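Local coordinates for protein catechol 2,3-dioxygenase (Pseudomonas sp. KL28, PDB 3HPY) that probably catalyses the iron-dependent extradiol cleavage of catechol by dioxygen to 2-hydroxy-6-oxohexa-2,4-dienoate, and binds 4-methylcatechol beside its active-site iron, at residues L30-E34 with Y44-W48; D67-V73 with L117-A122; V239-G244 with I256-D260. All coordinates share one frame; numbering follows the deposited sequence.

Contact 1. Residues L30-E34 with Y44-W48; sequences LGLVE and YFKCW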
loop_
_atom_site.group_PDB
_atom_site.type_symbol
_atom_site.label_atom_id
_atom_site.label_comp_id
_atom_site.label_asym_id
_atom_site.label_seq_id
_atom_site.Cartn_x
_atom_site.Cartn_y
_atom_site.Cartn_z
ATOM N N LEU C 30 -8.173 8.847 -17.976
ATOM C CA LEU C 30 -7.261 7.704 -17.923
ATOM C C LEU C 30 -5.824 8.179 -17.781
ATOM O O LEU C 30 -4.956 7.427 -17.362
ATOM C CB LEU C 30 -7.389 6.829 -19.176
ATOM C CG LEU C 30 -6.554 5.540 -19.142
ATOM C CD1 LEU C 30 -6.897 4.734 -17.900
ATOM C CD2 LEU C 30 -6.812 4.723 -20.397
ATOM N N GLY C 31 -5.570 9.432 -18.143
ATOM C CA GLY C 31 -4.226 9.963 -18.012
ATOM C C GLY C 31 -3.211 9.565 -19.067
ATOM O O GLY C 31 -2.017 9.491 -18.770
ATOM N N LEU C 32 -3.666 9.284 -20.285
ATOM C CA LEU C 32 -2.741 8.959 -21.368
ATOM C C LEU C 32 -2.205 10.270 -21.926
ATOM O O LEU C 32 -2.867 11.313 -21.840
ATOM C CB LEU C 32 -3.448 8.204 -22.498
ATOM C CG LEU C 32 -3.541 6.678 -22.406
ATOM C CD1 LEU C 32 -3.853 6.248 -21.001
ATOM C CD2 LEU C 32 -4.584 6.175 -23.375
ATOM N N VAL C 33 -1.009 10.205 -22.503
ATOM C CA VAL C 33 -0.346 11.356 -23.100
ATOM C C VAL C 33 -0.643 11.386 -24.607
ATOM O O VAL C 33 -0.282 10.459 -25.325
ATOM C CB VAL C 33 1.191 11.261 -22.865
ATOM C CG1 VAL C 33 1.907 12.436 -23.507
ATOM C CG2 VAL C 33 1.479 11.219 -21.358
ATOM N N GLU C 34 -1.313 12.439 -25.077
ATOM C CA GLU C 34 -1.652 12.571 -26.500
ATOM C C GLU C 34 -0.356 12.776 -27.246
ATOM O O GLU C 34 0.499 13.525 -26.796
ATOM C CB GLU C 34 -2.560 13.774 -26.737
ATOM C CG GLU C 34 -3.009 13.894 -28.183
ATOM C CD GLU C 34 -4.031 14.992 -28.395
ATOM O OE1 GLU C 34 -4.981 15.085 -27.589
ATOM O OE2 GLU C 34 -3.887 15.749 -29.381
ATOM N N TYR C 44 -3.357 9.896 -31.428
ATOM C CA TYR C 44 -2.501 8.918 -30.764
ATOM C C TYR C 44 -2.181 9.255 -29.309
ATOM O O TYR C 44 -1.965 10.418 -28.950
ATOM C CB TYR C 44 -1.185 8.755 -31.539
ATOM C CG TYR C 44 -1.325 8.425 -33.020
ATOM C CD1 TYR C 44 -1.885 9.344 -33.913
ATOM C CD2 TYR C 44 -0.862 7.210 -33.533
ATOM C CE1 TYR C 44 -1.977 9.064 -35.273
ATOM C CE2 TYR C 44 -0.949 6.919 -34.900
ATOM C CZ TYR C 44 -1.507 7.851 -35.763
ATOM O OH TYR C 44 -1.595 7.574 -37.109
ATOM N N PHE C 45 -2.132 8.208 -28.489
ATOM C CA PHE C 45 -1.836 8.324 -27.065
ATOM C C PHE C 45 -0.800 7.286 -26.663
ATOM O O PHE C 45 -0.563 6.319 -27.387
ATOM C CB PHE C 45 -3.083 8.053 -26.220
ATOM C CG PHE C 45 -4.188 9.050 -26.398
ATOM C CD1 PHE C 45 -5.218 8.815 -27.307
ATOM C CD2 PHE C 45 -4.244 10.188 -25.600
ATOM C CE1 PHE C 45 -6.291 9.696 -27.408
ATOM C CE2 PHE C 45 -5.310 11.074 -25.695
ATOM C CZ PHE C 45 -6.336 10.827 -26.599
ATOM N N LYS C 46 -0.202 7.492 -25.492
ATOM C CA LYS C 46 0.776 6.566 -24.925
ATOM C C LYS C 46 0.771 6.733 -23.402
ATOM O O LYS C 46 0.299 7.750 -22.885
ATOM C CB LYS C 46 2.179 6.853 -25.459
ATOM C CG LYS C 46 2.822 8.115 -24.885
ATOM C CD LYS C 46 4.230 8.277 -25.420
ATOM C CE LYS C 46 5.212 7.384 -24.665
ATOM N NZ LYS C 46 5.500 7.968 -23.312
ATOM N N CYS C 47 1.271 5.736 -22.683
ATOM C CA CYS C 47 1.337 5.835 -21.229
ATOM C C CYS C 47 2.548 6.714 -20.951
ATOM O O CYS C 47 3.543 6.634 -21.673
ATOM C CB CYS C 47 1.503 4.447 -20.614
ATOM S SG CYS C 47 0.049 3.380 -20.844
ATOM N N TRP C 48 2.468 7.560 -19.925
ATOM C CA TRP C 48 3.577 8.455 -19.629
ATOM C C TRP C 48 4.917 7.753 -19.468
ATOM O O TRP C 48 5.950 8.323 -19.821
ATOM C CB TRP C 48 3.299 9.291 -18.374
ATOM C CG TRP C 48 3.349 8.509 -17.084
ATOM C CD1 TRP C 48 2.308 7.862 -16.470
ATOM C CD2 TRP C 48 4.510 8.271 -16.270
ATOM N NE1 TRP C 48 2.753 7.234 -15.323
ATOM C CE2 TRP C 48 4.099 7.467 -15.178
ATOM C CE3 TRP C 48 5.855 8.652 -16.360
ATOM C CZ2 TRP C 48 4.989 7.043 -14.178
ATOM C CZ3 TRP C 48 6.750 8.226 -15.352
ATOM C CH2 TRP C 48 6.307 7.430 -14.285
HETATM O O HOH W 1 -0.018 7.300 -18.814
#
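Two backbone hydrogen bonds pair Val-33 with Lys-46 and start an antiparallel beta hairpin. The bond from Val-33 N to Lys-46 O is nearly straight and 2.8 Å long. The return bond, from Lys-46 N to Val-33 O, is bent to 135° at the hydrogen. Beside them, Glu-34 and Phe-45 form a non-hydrogen-bonded pair, where CA-H groups lean on carbonyls: Phe-45 CA lies 3.2 Å from Val-33 O. One water bridges the next backbone groups, donating to Gly-31 O and accepting from Trp-48 N. Gly-31 leaves the helical conformation with positive phi, an angle that glycine takes up easily.

The apolar contacts fall on both faces. Leu-32 crosses Phe-45 at about a right angle, its CD2 3.7 Å from Phe-45 CB, and the Phe-45 ring reaches on to the backbone and CB of Glu-34. On the other face Val-33 CG2 meets Trp-48 CB at 4.0 Å. Lys-46 lays its CG against Val-33 CB, and bends at chi3 and chi4 turn the amine back to the carbonyls of Cys-47 and Glu-50, so that a long, flexible side chain serves both contacts.

Helix 19-29 packs on Leu-32 and Phe-45 through Tyr-26, strand 56-60 continues the sheet beyond 43-46, and Phe-219 of strand 213-220 touches Leu-32 and Cys-47.

Contact 2. Residues D67-V73 with L117-A122; sequences DFFGFKV and LIELYA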
loop_
_atom_site.group_PDB
_atom_site.type_symbol
_atom_site.label_atom_id
_atom_site.label_comp_id
_atom_site.label_asym_id
_atom_site.label_seq_id
_atom_site.Cartn_x
_atom_site.Cartn_y
_atom_site.Cartn_z
ATOM N N ASP C 67 -10.249 -1.994 -33.975
ATOM C CA ASP C 67 -9.932 -2.194 -35.384
ATOM C C ASP C 67 -8.830 -3.245 -35.453
ATOM O O ASP C 67 -8.944 -4.244 -36.160
ATOM C CB ASP C 67 -9.443 -0.897 -36.039
ATOM C CG ASP C 67 -10.518 0.176 -36.093
ATOM O OD1 ASP C 67 -11.704 -0.179 -36.265
ATOM O OD2 ASP C 67 -10.178 1.378 -35.979
ATOM N N PHE C 68 -7.766 -3.024 -34.689
ATOM C CA PHE C 68 -6.650 -3.955 -34.683
ATOM C C PHE C 68 -5.760 -3.807 -33.453
ATOM O O PHE C 68 -5.806 -2.795 -32.752
ATOM C CB PHE C 68 -5.827 -3.774 -35.966
ATOM C CG PHE C 68 -5.337 -2.378 -36.183
ATOM C CD1 PHE C 68 -4.148 -1.943 -35.598
ATOM C CD2 PHE C 68 -6.058 -1.493 -36.984
ATOM C CE1 PHE C 68 -3.679 -0.646 -35.808
ATOM C CE2 PHE C 68 -5.601 -0.190 -37.201
ATOM C CZ PHE C 68 -4.404 0.236 -36.610
ATOM N N PHE C 69 -4.958 -4.834 -33.198
ATOM C CA PHE C 69 -4.054 -4.861 -32.056
ATOM C C PHE C 69 -2.663 -5.256 -32.544
ATOM O O PHE C 69 -2.485 -6.330 -33.116
ATOM C CB PHE C 69 -4.559 -5.878 -31.034
ATOM C CG PHE C 69 -3.877 -5.790 -29.699
ATOM C CD1 PHE C 69 -3.004 -6.785 -29.285
ATOM C CD2 PHE C 69 -4.123 -4.712 -28.851
ATOM C CE1 PHE C 69 -2.381 -6.714 -28.042
ATOM C CE2 PHE C 69 -3.507 -4.633 -27.611
ATOM C CZ PHE C 69 -2.633 -5.638 -27.206
ATOM N N GLY C 70 -1.679 -4.397 -32.305
ATOM C CA GLY C 70 -0.333 -4.687 -32.765
ATOM C C GLY C 70 0.702 -5.043 -31.712
ATOM O O GLY C 70 0.568 -4.687 -30.545
ATOM N N PHE C 71 1.743 -5.744 -32.152
ATOM C CA PHE C 71 2.837 -6.172 -31.284
ATOM C C PHE C 71 4.179 -5.732 -31.865
ATOM O O PHE C 71 4.463 -5.983 -33.038
ATOM C CB PHE C 71 2.860 -7.693 -31.176
ATOM C CG PHE C 71 1.741 -8.275 -30.370
ATOM C CD1 PHE C 71 1.854 -8.384 -28.993
ATOM C CD2 PHE C 71 0.597 -8.781 -30.992
ATOM C CE1 PHE C 71 0.861 -8.992 -28.247
ATOM C CE2 PHE C 71 -0.410 -9.395 -30.244
ATOM C CZ PHE C 71 -0.274 -9.500 -28.874
ATOM N N LYS C 72 5.015 -5.094 -31.051
ATOM C CA LYS C 72 6.325 -4.693 -31.547
ATOM C C LYS C 72 7.235 -5.913 -31.478
ATOM O O LYS C 72 7.145 -6.689 -30.525
ATOM C CB LYS C 72 6.914 -3.560 -30.708
ATOM C CG LYS C 72 8.276 -3.118 -31.213
ATOM C CD LYS C 72 8.727 -1.803 -30.632
ATOM C CE LYS C 72 10.112 -1.450 -31.144
ATOM N NZ LYS C 72 10.493 -0.065 -30.747
ATOM N N VAL C 73 8.079 -6.108 -32.493
ATOM C CA VAL C 73 9.007 -7.249 -32.503
ATOM C C VAL C 73 10.437 -6.724 -32.334
ATOM O O VAL C 73 10.663 -5.516 -32.399
ATOM C CB VAL C 73 8.907 -8.076 -33.813
ATOM C CG1 VAL C 73 7.462 -8.511 -34.044
ATOM C CG2 VAL C 73 9.428 -7.265 -34.995
ATOM N N LEU C 117 -8.016 -8.706 -36.095
ATOM C CA LEU C 117 -6.859 -8.344 -36.901
ATOM C C LEU C 117 -5.665 -8.081 -35.986
ATOM O O LEU C 117 -5.767 -7.324 -35.026
ATOM C CB LEU C 117 -7.152 -7.089 -37.724
ATOM C CG LEU C 117 -8.465 -7.072 -38.511
ATOM C CD1 LEU C 117 -8.503 -5.844 -39.402
ATOM C CD2 LEU C 117 -8.588 -8.334 -39.339
ATOM N N ILE C 118 -4.537 -8.708 -36.294
ATOM C CA ILE C 118 -3.323 -8.547 -35.505
ATOM C C ILE C 118 -2.256 -7.857 -36.348
ATOM O O ILE C 118 -2.193 -8.045 -37.560
ATOM C CB ILE C 118 -2.788 -9.918 -35.050
ATOM C CG1 ILE C 118 -3.914 -10.727 -34.404
ATOM C CG2 ILE C 118 -1.645 -9.736 -34.066
ATOM C CD1 ILE C 118 -4.429 -10.158 -33.103
ATOM N N GLU C 119 -1.424 -7.050 -35.703
ATOM C CA GLU C 119 -0.362 -6.344 -36.403
ATOM C C GLU C 119 0.990 -6.614 -35.754
ATOM O O GLU C 119 1.074 -6.818 -34.549
ATOM C CB GLU C 119 -0.634 -4.837 -36.403
ATOM C CG GLU C 119 -1.414 -4.331 -37.607
ATOM C CD GLU C 119 -1.515 -2.824 -37.630
ATOM O OE1 GLU C 119 -0.617 -2.158 -37.070
ATOM O OE2 GLU C 119 -2.484 -2.296 -38.222
ATOM N N LEU C 120 2.037 -6.618 -36.570
ATOM C CA LEU C 120 3.404 -6.834 -36.103
ATOM C C LEU C 120 4.269 -5.761 -36.760
ATOM O O LEU C 120 4.230 -5.591 -37.980
ATOM C CB LEU C 120 3.895 -8.228 -36.518
ATOM C CG LEU C 120 3.870 -9.384 -35.511
ATOM C CD1 LEU C 120 2.585 -9.400 -34.711
ATOM C CD2 LEU C 120 4.038 -10.675 -36.264
ATOM N N TYR C 121 5.025 -5.017 -35.957
ATOM C CA TYR C 121 5.893 -3.983 -36.497
ATOM C C TYR C 121 7.182 -3.950 -35.709
ATOM O O TYR C 121 7.225 -4.386 -34.560
ATOM C CB TYR C 121 5.233 -2.604 -36.411
ATOM C CG TYR C 121 5.010 -2.113 -34.992
ATOM C CD1 TYR C 121 3.922 -2.558 -34.241
ATOM C CD2 TYR C 121 5.877 -1.185 -34.412
ATOM C CE1 TYR C 121 3.696 -2.083 -32.942
ATOM C CE2 TYR C 121 5.665 -0.706 -33.120
ATOM C CZ TYR C 121 4.569 -1.154 -32.393
ATOM O OH TYR C 121 4.334 -0.632 -31.138
ATOM N N ALA C 122 8.230 -3.414 -36.325
ATOM C CA ALA C 122 9.526 -3.322 -35.664
ATOM C C ALA C 122 9.942 -1.880 -35.459
ATOM O O ALA C 122 10.887 -1.597 -34.722
ATOM C CB ALA C 122 10.580 -4.049 -36.488
#
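Parallel pairing of strands 65-73 and 117-121, near the middle of the mixed sheet of the N-terminal vicinal-oxygen-chelate (VOC) domain, joins Phe-69 to Ile-118 and continues through Lys-72 and Tyr-121. The Phe-69 side chain is about 5 Å from that of the iron ligand His-154. Five backbone hydrogen bonds run in alternating directions, from Phe-69 N to Leu-117 O at one end to Val-73 N to Tyr-121 O, 2.8 Å, at the other. Gly-70, with no side chain, sits where the strands come closest, its CA 4.0 Å from Glu-119 CA.

On the face of Phe-71, Ile-118 and Leu-120 the contact is apolar: Ile-118 CG2 meets the edge of the Phe-71 ring, 3.9 Å from CD2, and Val-73 CG1 packs on Leu-120 CG next to helix 76-89. The opposite face carries buried charge. Lys-72 lays CA and CB over one face of the Tyr-121 ring, CA 4.0 Å from the centroid. With CG opposite the backbone N (chi1 -180°), its extended chain runs past Tyr-121 CE2 and carries NZ to Asp-52 and to Asp-278 of a second subunit. Glu-119 forms salt bridges with Arg-107 and Arg-109, which probably stabilise its negative charge. Its carboxylate lies 19° from parallel to the Phe-68 ring, with OE2 over one face, 3.1 Å from CD1.

Contact 3. Residues V239-G244 with I256-D260; sequences VNVDIG and IYAWD. With MCT (4-methylcatechol), chain J.
Asp-242 lies over one face of the Trp-259 indole, its CB 3.8 Å from the centroid of the six-membered ring in a CH-pi contact and its carboxylate turned 25° from the ring plane. With CG anti to the backbone N (chi1 -174°), the carboxylate of Asp-242 lies along the CH2 and CZ2 end of the indole, and OD2 forms a salt bridge with Arg-265. The aspartate thus offers a methylene to the aromatic surface and its charge to an arginine.

The Tyr-257 ring has 4-methylcatechol at its edge: OH donates a hydrogen bond to O3 of the ligand, 2.7 Å away and in the plane of the ring, and is also bonded to His-248. Ile-243 CG2 comes obliquely onto the base of this ring, 3.5 Å from Tyr-257 CD2, which probably limits how far the ring can turn.

Backbone bonds hold the two segments together. Trp-259 N reaches Asn-240 O at 2.8 Å, Tyr-257 N reaches Ile-243 O at 3.1 Å, and Tyr-257 O faces the amides of both Asp-242 and Ile-243. Branched and small side chains suit the other face, where Val-241 CG1 packs on Ile-256 CG2 at 3.8 Å and the small Ala-258 packs against Met-234 of helix 224-236.

Asp-242 and Ile-243, both facing Tyr-257, make a classic beta bulge in the C-terminal glyoxalase-like domain of an extradiol dioxygenase. The Tyr-257 side chain helps to line the substrate pocket, about 4 Å from the iron and beside its ligands His-216 and Glu-267.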
loop_
_atom_site.group_PDB
_atom_site.type_symbol
_atom_site.label_atom_id
_atom_site.label_comp_id
_atom_site.label_asym_id
_atom_site.label_seq_id
_atom_site.Cartn_x
_atom_site.Cartn_y
_atom_site.Cartn_z
ATOM N N VAL C 239 -17.609 7.809 -14.285
ATOM C CA VAL C 239 -17.291 6.738 -15.216
ATOM C C VAL C 239 -17.973 5.453 -14.765
ATOM O O VAL C 239 -17.845 5.057 -13.608
ATOM C CB VAL C 239 -15.775 6.461 -15.251
ATOM C CG1 VAL C 239 -15.486 5.330 -16.222
ATOM C CG2 VAL C 239 -15.017 7.717 -15.626
ATOM N N ASN C 240 -18.690 4.798 -15.674
ATOM C CA ASN C 240 -19.363 3.547 -15.346
ATOM C C ASN C 240 -18.337 2.443 -15.127
ATOM O O ASN C 240 -17.515 2.154 -15.998
ATOM C CB ASN C 240 -20.323 3.138 -16.467
ATOM C CG ASN C 240 -21.530 4.048 -16.560
ATOM O OD1 ASN C 240 -22.315 3.968 -17.513
ATOM N ND2 ASN C 240 -21.693 4.919 -15.564
ATOM N N VAL C 241 -18.403 1.836 -13.950
ATOM C CA VAL C 241 -17.502 0.766 -13.563
ATOM C C VAL C 241 -18.225 -0.568 -13.637
ATOM O O VAL C 241 -19.332 -0.710 -13.124
ATOM C CB VAL C 241 -16.995 0.973 -12.120
ATOM C CG1 VAL C 241 -16.098 -0.171 -11.719
ATOM C CG2 VAL C 241 -16.254 2.303 -12.009
ATOM N N ASP C 242 -17.587 -1.541 -14.283
ATOM C CA ASP C 242 -18.140 -2.881 -14.449
ATOM C C ASP C 242 -17.969 -3.702 -13.164
ATOM O O ASP C 242 -18.942 -4.090 -12.523
ATOM C CB ASP C 242 -17.433 -3.565 -15.621
ATOM C CG ASP C 242 -18.031 -4.910 -15.963
ATOM O OD1 ASP C 242 -19.049 -5.289 -15.349
ATOM O OD2 ASP C 242 -17.478 -5.588 -16.852
ATOM N N ILE C 243 -16.724 -3.971 -12.791
ATOM C CA ILE C 243 -16.447 -4.713 -11.569
ATOM C C ILE C 243 -15.485 -3.856 -10.740
ATOM O O ILE C 243 -14.399 -3.508 -11.201
ATOM C CB ILE C 243 -15.824 -6.106 -11.878
ATOM C CG1 ILE C 243 -15.668 -6.911 -10.585
ATOM C CG2 ILE C 243 -14.467 -5.949 -12.548
ATOM C CD1 ILE C 243 -16.979 -7.216 -9.893
ATOM N N GLY C 244 -15.917 -3.494 -9.530
ATOM C CA GLY C 244 -15.122 -2.652 -8.641
ATOM C C GLY C 244 -13.734 -3.178 -8.357
ATOM O O GLY C 244 -13.347 -4.205 -8.923
ATOM N N ILE C 256 -9.772 -3.474 -11.966
ATOM C CA ILE C 256 -11.053 -2.788 -12.005
ATOM C C ILE C 256 -11.472 -2.693 -13.465
ATOM O O ILE C 256 -10.658 -2.336 -14.324
ATOM C CB ILE C 256 -10.970 -1.348 -11.468
ATOM C CG1 ILE C 256 -10.671 -1.362 -9.974
ATOM C CG2 ILE C 256 -12.292 -0.627 -11.757
ATOM C CD1 ILE C 256 -10.703 0.012 -9.323
ATOM N N TYR C 257 -12.729 -3.017 -13.748
ATOM C CA TYR C 257 -13.243 -2.916 -15.108
ATOM C C TYR C 257 -14.182 -1.718 -15.183
ATOM O O TYR C 257 -15.103 -1.585 -14.372
ATOM C CB TYR C 257 -14.021 -4.166 -15.520
ATOM C CG TYR C 257 -13.190 -5.371 -15.915
ATOM C CD1 TYR C 257 -11.845 -5.246 -16.260
ATOM C CD2 TYR C 257 -13.766 -6.640 -15.955
ATOM C CE1 TYR C 257 -11.090 -6.359 -16.633
ATOM C CE2 TYR C 257 -13.032 -7.758 -16.326
ATOM C CZ TYR C 257 -11.696 -7.614 -16.662
ATOM O OH TYR C 257 -10.973 -8.733 -17.002
ATOM N N ALA C 258 -13.947 -0.854 -16.166
ATOM C CA ALA C 258 -14.770 0.324 -16.359
ATOM C C ALA C 258 -15.075 0.471 -17.833
ATOM O O ALA C 258 -14.522 -0.254 -18.662
ATOM C CB ALA C 258 -14.045 1.558 -15.850
ATOM N N TRP C 259 -15.952 1.412 -18.168
ATOM C CA TRP C 259 -16.299 1.625 -19.564
ATOM C C TRP C 259 -15.921 3.004 -20.023
ATOM O O TRP C 259 -15.990 3.965 -19.258
ATOM C CB TRP C 259 -17.801 1.432 -19.782
ATOM C CG TRP C 259 -18.173 0.019 -19.938
ATOM C CD1 TRP C 259 -17.873 -0.796 -20.993
ATOM C CD2 TRP C 259 -18.870 -0.787 -18.987
ATOM N NE1 TRP C 259 -18.340 -2.066 -20.754
ATOM C CE2 TRP C 259 -18.955 -2.087 -19.528
ATOM C CE3 TRP C 259 -19.433 -0.536 -17.727
ATOM C CZ2 TRP C 259 -19.577 -3.138 -18.852
ATOM C CZ3 TRP C 259 -20.055 -1.579 -17.056
ATOM C CH2 TRP C 259 -20.123 -2.865 -17.620
ATOM N N ASP C 260 -15.502 3.125 -21.272
ATOM C CA ASP C 260 -15.196 4.455 -21.717
ATOM C C ASP C 260 -16.504 5.032 -22.290
ATOM O O ASP C 260 -17.474 4.304 -22.511
ATOM C CB ASP C 260 -13.983 4.445 -22.668
ATOM C CG ASP C 260 -14.332 4.170 -24.111
ATOM O OD1 ASP C 260 -15.413 3.606 -24.396
ATOM O OD2 ASP C 260 -13.486 4.518 -24.968
HETATM C C1 MCT J . -8.842 -12.190 -16.322
HETATM C C2 MCT J . -9.203 -11.151 -17.196
HETATM C C3 MCT J . -8.280 -10.111 -17.449
HETATM O O3 MCT J . -8.621 -9.118 -18.275
HETATM C C4 MCT J . -6.995 -10.110 -16.840
HETATM O O4 MCT J . -6.121 -9.097 -17.099
HETATM C C5 MCT J . -6.630 -11.164 -15.958
HETATM C C6 MCT J . -7.564 -12.202 -15.708
HETATM C C MCT J . -9.814 -13.292 -16.042
#

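How the contacts relate
From the N terminus, contact 1 comes first, closing the short hairpin that follows helix 19-29 at an outer end of the N-terminal sheet. Contact 2 opens only after it and closes a much longer loop, which carries helix 76-89 and strands 93-96 and 107-111, so that 65-73 and 117-121 lie side by side within the same sheet. Contact 3, later in the chain and within the glyoxalase-like part, closes another short loop, between 239-244 and 256-260. The three lie in series, neither nested nor crossed. Contacts 2 and 3 sit on opposite sides of the chain's centre, about 26 Å apart between centres; the centres of contacts 1 and 3 are about 19 Å apart, and helix 19-29 touches both.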